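Local coordinates for protein transcriptional regulator, TetR family (Vibrio parahaemolyticus, PDB 3HE0) that probably regulates transcription by binding DNA through a helix-turn-helix motif, at residues A19-I24 and R63-K68; L23-G28 and G100-A105. All coordinates share one frame; numbering follows the deposited sequence.

Interaction 1: residues A19-I24 and R63-K68; sequences AAEQLI and RLNVAK
The side chain of E21 reaches across to N65 and V66, and these three residues make the whole contact between 19-24 and 63-68. The tight part gathers round the carboxylate. CG of E21 lies beside the backbone N (chi1 -74°) and the chain is extended beyond it, a long arm well suited to bridging the 8.0 Å between the CA atoms of E21 and V66, the nearest pair of the two segments. The arm and the valine run antiparallel past each other, with E21 CG 4.0 Å from V66 CG2. A valine suits this place because one methyl can lie along the aliphatic part of a glutamate that is itself buried. N65 comes in across the arm at about a right angle. OE1 of E21 is 3.1 Å from N65 ND2, whereas the modelled 2.3 Å between E21 OE2 and N65 ND2 is too close to be trusted, so the detail of this meeting, including an amide modelled nearly coplanar with the carboxylate (16°), is doubtful. The buried charge has a firmer partner one turn further along helix 55-74, where R69 forms a salt bridge with OE1.

The open side is different in character: N65 is partly exposed and lies near a bound sulfate ion, most likely a component of the crystallisation medium. Toward the earlier turns of helix 55-74 the helices join through apolar residues: A20 and I24 pack on V62, and I24 also on L59. Helix 13-27 thus packs on helix 55-74 and, where A19 and A20 meet L37, on helix 34-41 of the predicted helix-turn-helix, as in the N-terminal DNA-binding domain of the TetR family, while L64 turns to helix 117-129.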
loop_
_atom_site.group_PDB
_atom_site.type_symbol
_atom_site.label_atom_id
_atom_site.label_comp_id
_atom_site.label_asym_id
_atom_site.label_seq_id
_atom_site.Cartn_x
_atom_site.Cartn_y
_atom_site.Cartn_z
ATOM N N ALA A 19 -19.722 -13.449 3.223
ATOM C CA ALA A 19 -19.066 -14.671 2.697
ATOM C C ALA A 19 -18.092 -14.306 1.584
ATOM O O ALA A 19 -16.947 -14.772 1.563
ATOM C CB ALA A 19 -20.091 -15.669 2.185
ATOM N N ALA A 20 -18.548 -13.436 0.680
ATOM C CA ALA A 20 -17.762 -13.048 -0.482
ATOM C C ALA A 20 -16.477 -12.404 -0.039
ATOM O O ALA A 20 -15.407 -12.754 -0.512
ATOM C CB ALA A 20 -18.535 -12.070 -1.357
ATOM N N GLU A 21 -16.607 -11.425 0.842
ATOM C CA GLU A 21 -15.439 -10.712 1.388
ATOM C C GLU A 21 -14.462 -11.645 2.082
ATOM O O GLU A 21 -13.256 -11.514 1.903
ATOM C CB GLU A 21 -15.888 -9.567 2.314
ATOM C CG GLU A 21 -16.436 -8.443 1.486
ATOM C CD GLU A 21 -17.263 -7.448 2.263
ATOM O OE1 GLU A 21 -17.294 -7.533 3.504
ATOM O OE2 GLU A 21 -17.882 -6.582 1.615
ATOM N N GLN A 22 -14.975 -12.614 2.834
ATOM C CA GLN A 22 -14.103 -13.609 3.473
ATOM C C GLN A 22 -13.294 -14.389 2.426
ATOM O O GLN A 22 -12.066 -14.552 2.570
ATOM C CB GLN A 22 -14.907 -14.560 4.373
ATOM C CG GLN A 22 -14.050 -15.562 5.103
ATOM C CD GLN A 22 -13.088 -14.920 6.074
ATOM O OE1 GLN A 22 -13.406 -13.907 6.715
ATOM N NE2 GLN A 22 -11.896 -15.487 6.177
ATOM N N LEU A 23 -13.976 -14.854 1.380
ATOM C CA LEU A 23 -13.330 -15.633 0.315
ATOM C C LEU A 23 -12.308 -14.786 -0.457
ATOM O O LEU A 23 -11.213 -15.265 -0.784
ATOM C CB LEU A 23 -14.372 -16.232 -0.649
ATOM C CG LEU A 23 -15.223 -17.420 -0.166
ATOM C CD1 LEU A 23 -16.122 -17.980 -1.280
ATOM C CD2 LEU A 23 -14.387 -18.553 0.420
ATOM N N ILE A 24 -12.658 -13.527 -0.723
ATOM C CA ILE A 24 -11.748 -12.606 -1.403
ATOM C C ILE A 24 -10.548 -12.272 -0.506
ATOM O O ILE A 24 -9.400 -12.285 -0.968
ATOM C CB ILE A 24 -12.475 -11.318 -1.842
ATOM C CG1 ILE A 24 -13.486 -11.642 -2.949
ATOM C CG2 ILE A 24 -11.484 -10.250 -2.336
ATOM C CD1 ILE A 24 -14.543 -10.586 -3.121
ATOM N N ARG A 63 -16.274 -4.185 -3.352
ATOM C CA ARG A 63 -15.377 -3.007 -3.212
ATOM C C ARG A 63 -16.078 -1.894 -2.468
ATOM O O ARG A 63 -15.494 -1.288 -1.562
ATOM C CB ARG A 63 -14.895 -2.475 -4.555
ATOM C CG ARG A 63 -14.062 -3.470 -5.352
ATOM C CD ARG A 63 -13.670 -2.911 -6.724
ATOM N NE ARG A 63 -13.195 -3.998 -7.586
ATOM C CZ ARG A 63 -13.897 -4.578 -8.568
ATOM N NH1 ARG A 63 -15.130 -4.163 -8.907
ATOM N NH2 ARG A 63 -13.346 -5.584 -9.241
ATOM N N LEU A 64 -17.334 -1.619 -2.833
ATOM C CA LEU A 64 -18.021 -0.470 -2.232
ATOM C C LEU A 64 -18.301 -0.748 -0.785
ATOM O O LEU A 64 -18.215 0.170 0.053
ATOM C CB LEU A 64 -19.326 -0.110 -2.956
ATOM C CG LEU A 64 -19.116 0.427 -4.381
ATOM C CD1 LEU A 64 -20.435 0.649 -5.131
ATOM C CD2 LEU A 64 -18.224 1.693 -4.354
ATOM N N ASN A 65 -18.636 -2.006 -0.477
ATOM C CA ASN A 65 -18.967 -2.359 0.887
ATOM C C ASN A 65 -17.703 -2.301 1.796
ATOM O O ASN A 65 -17.772 -1.796 2.944
ATOM C CB ASN A 65 -19.635 -3.758 0.953
ATOM C CG ASN A 65 -19.915 -4.205 2.386
ATOM O OD1 ASN A 65 -20.743 -3.620 3.068
ATOM N ND2 ASN A 65 -19.246 -5.240 2.834
ATOM N N VAL A 66 -16.577 -2.808 1.278
ATOM C CA VAL A 66 -15.287 -2.716 2.003
ATOM C C VAL A 66 -14.872 -1.234 2.271
ATOM O O VAL A 66 -14.567 -0.838 3.393
ATOM C CB VAL A 66 -14.185 -3.464 1.250
ATOM C CG1 VAL A 66 -12.787 -3.025 1.763
ATOM C CG2 VAL A 66 -14.394 -4.989 1.389
ATOM N N ALA A 67 -14.962 -0.409 1.254
ATOM C CA ALA A 67 -14.729 1.037 1.415
ATOM C C ALA A 67 -15.644 1.644 2.505
ATOM O O ALA A 67 -15.220 2.477 3.322
ATOM C CB ALA A 67 -14.917 1.762 0.077
ATOM N N LYS A 68 -16.888 1.205 2.559
ATOM C CA LYS A 68 -17.808 1.806 3.530
ATOM C C LYS A 68 -17.408 1.416 4.946
ATOM O O LYS A 68 -17.473 2.213 5.884
ATOM C CB LYS A 68 -19.253 1.397 3.224
ATOM C CG LYS A 68 -20.327 1.933 4.233
ATOM C CD LYS A 68 -20.113 3.442 4.617
ATOM C CE LYS A 68 -21.418 4.278 4.574
ATOM N NZ LYS A 68 -22.561 3.641 5.348
#

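Interaction 2: residues L23-G28 and G100-A105; sequences LIAESG and GSNLNA
A25 and A105 bring two helices close, their CB atoms 4.2 Å apart and their CA atoms, at 5.4 Å, the nearest pair across the segments. This is the apolar part of the contact, and alanine suits both positions because its single methyl lets the backbones come this near.

A second kind of packing sets a methyl against a flat polar group. The CB of A25 sits over the face of the N102 amide, 3.8 Å from N102 CG and almost equally far from N102 ND2. With CG beside its own backbone N (chi1 -83°), N102 lays this amide over the alanine and still turns ND2 to Q22, whose OE1 takes its hydrogen bond. One side chain therefore offers a face to A25 and an N-H to the neighbouring turn of the same helix.

Hydrogen bonds inside each segment shape its end. S101 is the N-cap of helix 102-107: its OG accepts from N104 N over 3.1 Å in an almost straight bond (178°), a usual role for serine. In the last turn of helix 13-27, L23 O accepts from the backbone N of S27 and also from its hydroxyl, S27 OG lying 3.3 Å from L23 O. G28 follows with a positive phi, a conformation easiest for a residue without a side chain.

I106 extends the apolar packing, touching both I24 and A25. The contact joins a helix of the DNA-binding domain to the C-terminal family region. I24 and L103 both also rest on helix 55-74, the latter against R69 and I70. Helix 102-107 accordingly fits against both helix 13-27 and helix 55-74, while S27 packs on Q30 of the second subunit.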
loop_
_atom_site.group_PDB
_atom_site.type_symbol
_atom_site.label_atom_id
_atom_site.label_comp_id
_atom_site.label_asym_id
_atom_site.label_seq_id
_atom_site.Cartn_x
_atom_site.Cartn_y
_atom_site.Cartn_z
ATOM N N LEU A 23 -13.976 -14.854 1.380
ATOM C CA LEU A 23 -13.330 -15.633 0.315
ATOM C C LEU A 23 -12.308 -14.786 -0.457
ATOM O O LEU A 23 -11.213 -15.265 -0.784
ATOM C CB LEU A 23 -14.372 -16.232 -0.649
ATOM C CG LEU A 23 -15.223 -17.420 -0.166
ATOM C CD1 LEU A 23 -16.122 -17.980 -1.280
ATOM C CD2 LEU A 23 -14.387 -18.553 0.420
ATOM N N ILE A 24 -12.658 -13.527 -0.723
ATOM C CA ILE A 24 -11.748 -12.606 -1.403
ATOM C C ILE A 24 -10.548 -12.272 -0.506
ATOM O O ILE A 24 -9.400 -12.285 -0.968
ATOM C CB ILE A 24 -12.475 -11.318 -1.842
ATOM C CG1 ILE A 24 -13.486 -11.642 -2.949
ATOM C CG2 ILE A 24 -11.484 -10.250 -2.336
ATOM C CD1 ILE A 24 -14.543 -10.586 -3.121
ATOM N N ALA A 25 -10.795 -11.977 0.773
ATOM C CA ALA A 25 -9.678 -11.774 1.700
ATOM C C ALA A 25 -8.781 -12.985 1.612
ATOM O O ALA A 25 -7.582 -12.839 1.450
ATOM C CB ALA A 25 -10.144 -11.545 3.149
ATOM N N GLU A 26 -9.370 -14.175 1.655
ATOM C CA GLU A 26 -8.584 -15.409 1.683
ATOM C C GLU A 26 -7.778 -15.604 0.427
ATOM O O GLU A 26 -6.559 -15.753 0.486
ATOM C CB GLU A 26 -9.473 -16.641 1.831
ATOM C CG GLU A 26 -9.835 -16.958 3.247
ATOM C CD GLU A 26 -10.934 -17.984 3.369
ATOM O OE1 GLU A 26 -11.259 -18.687 2.386
ATOM O OE2 GLU A 26 -11.486 -18.073 4.476
ATOM N N SER A 27 -8.472 -15.623 -0.705
ATOM C CA SER A 27 -7.886 -16.075 -1.968
ATOM C C SER A 27 -8.231 -15.173 -3.180
ATOM O O SER A 27 -8.233 -15.626 -4.327
ATOM C CB SER A 27 -8.239 -17.556 -2.203
ATOM O OG SER A 27 -9.488 -17.903 -1.614
ATOM N N GLY A 28 -8.505 -13.895 -2.911
ATOM C CA GLY A 28 -8.621 -12.860 -3.960
ATOM C C GLY A 28 -9.847 -12.811 -4.880
ATOM O O GLY A 28 -10.632 -13.773 -4.969
ATOM N N GLY A 100 -3.902 -5.892 9.630
ATOM C CA GLY A 100 -4.130 -7.324 9.813
ATOM C C GLY A 100 -5.588 -7.760 9.722
ATOM O O GLY A 100 -5.907 -8.907 10.017
ATOM N N SER A 101 -6.475 -6.855 9.336
ATOM C CA SER A 101 -7.892 -7.156 9.183
ATOM C C SER A 101 -8.199 -7.639 7.763
ATOM O O SER A 101 -7.399 -7.439 6.836
ATOM C CB SER A 101 -8.728 -5.896 9.449
ATOM O OG SER A 101 -8.661 -4.977 8.350
ATOM N N ASN A 102 -9.380 -8.250 7.601
ATOM C CA ASN A 102 -9.931 -8.537 6.276
ATOM C C ASN A 102 -10.071 -7.287 5.387
ATOM O O ASN A 102 -9.855 -7.373 4.183
ATOM C CB ASN A 102 -11.330 -9.185 6.387
ATOM C CG ASN A 102 -11.282 -10.687 6.638
ATOM O OD1 ASN A 102 -10.309 -11.218 7.185
ATOM N ND2 ASN A 102 -12.340 -11.379 6.231
ATOM N N LEU A 103 -10.496 -6.159 5.972
ATOM C CA LEU A 103 -10.728 -4.933 5.215
ATOM C C LEU A 103 -9.429 -4.536 4.519
ATOM O O LEU A 103 -9.386 -4.302 3.311
ATOM C CB LEU A 103 -11.225 -3.803 6.129
ATOM C CG LEU A 103 -12.632 -3.992 6.704
ATOM C CD1 LEU A 103 -13.011 -2.813 7.588
ATOM C CD2 LEU A 103 -13.675 -4.204 5.602
ATOM N N ASN A 104 -8.354 -4.500 5.288
ATOM C CA ASN A 104 -7.055 -4.222 4.702
ATOM C C ASN A 104 -6.697 -5.258 3.648
ATOM O O ASN A 104 -6.239 -4.907 2.547
ATOM C CB ASN A 104 -5.975 -4.190 5.779
ATOM C CG ASN A 104 -5.854 -2.849 6.433
ATOM O OD1 ASN A 104 -6.818 -2.078 6.487
ATOM N ND2 ASN A 104 -4.672 -2.548 6.933
ATOM N N ALA A 105 -6.912 -6.527 3.992
ATOM C CA ALA A 105 -6.540 -7.622 3.106
ATOM C C ALA A 105 -7.199 -7.459 1.707
ATOM O O ALA A 105 -6.539 -7.552 0.657
ATOM C CB ALA A 105 -6.915 -8.964 3.754
#

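Both interactions start from helix 13-27, sharing L23 and I24, and their centres lie about 8 Å apart on the same side of the chain's centre. Along the chain, interaction 1 ties this helix to the long helix 55-74, while interaction 2 links its later turns to helix 102-107 in the C-terminal, probably ligand-sensing, region. They also touch directly: N102 of interaction 2 reaches back to a residue of 19-24, and V66 packs on the carbonyl of L103. In well-studied TetR-family members such contacts relay ligand-induced movements to the DNA-binding domain; whether this protein works so is not established, but the placement is consistent with it.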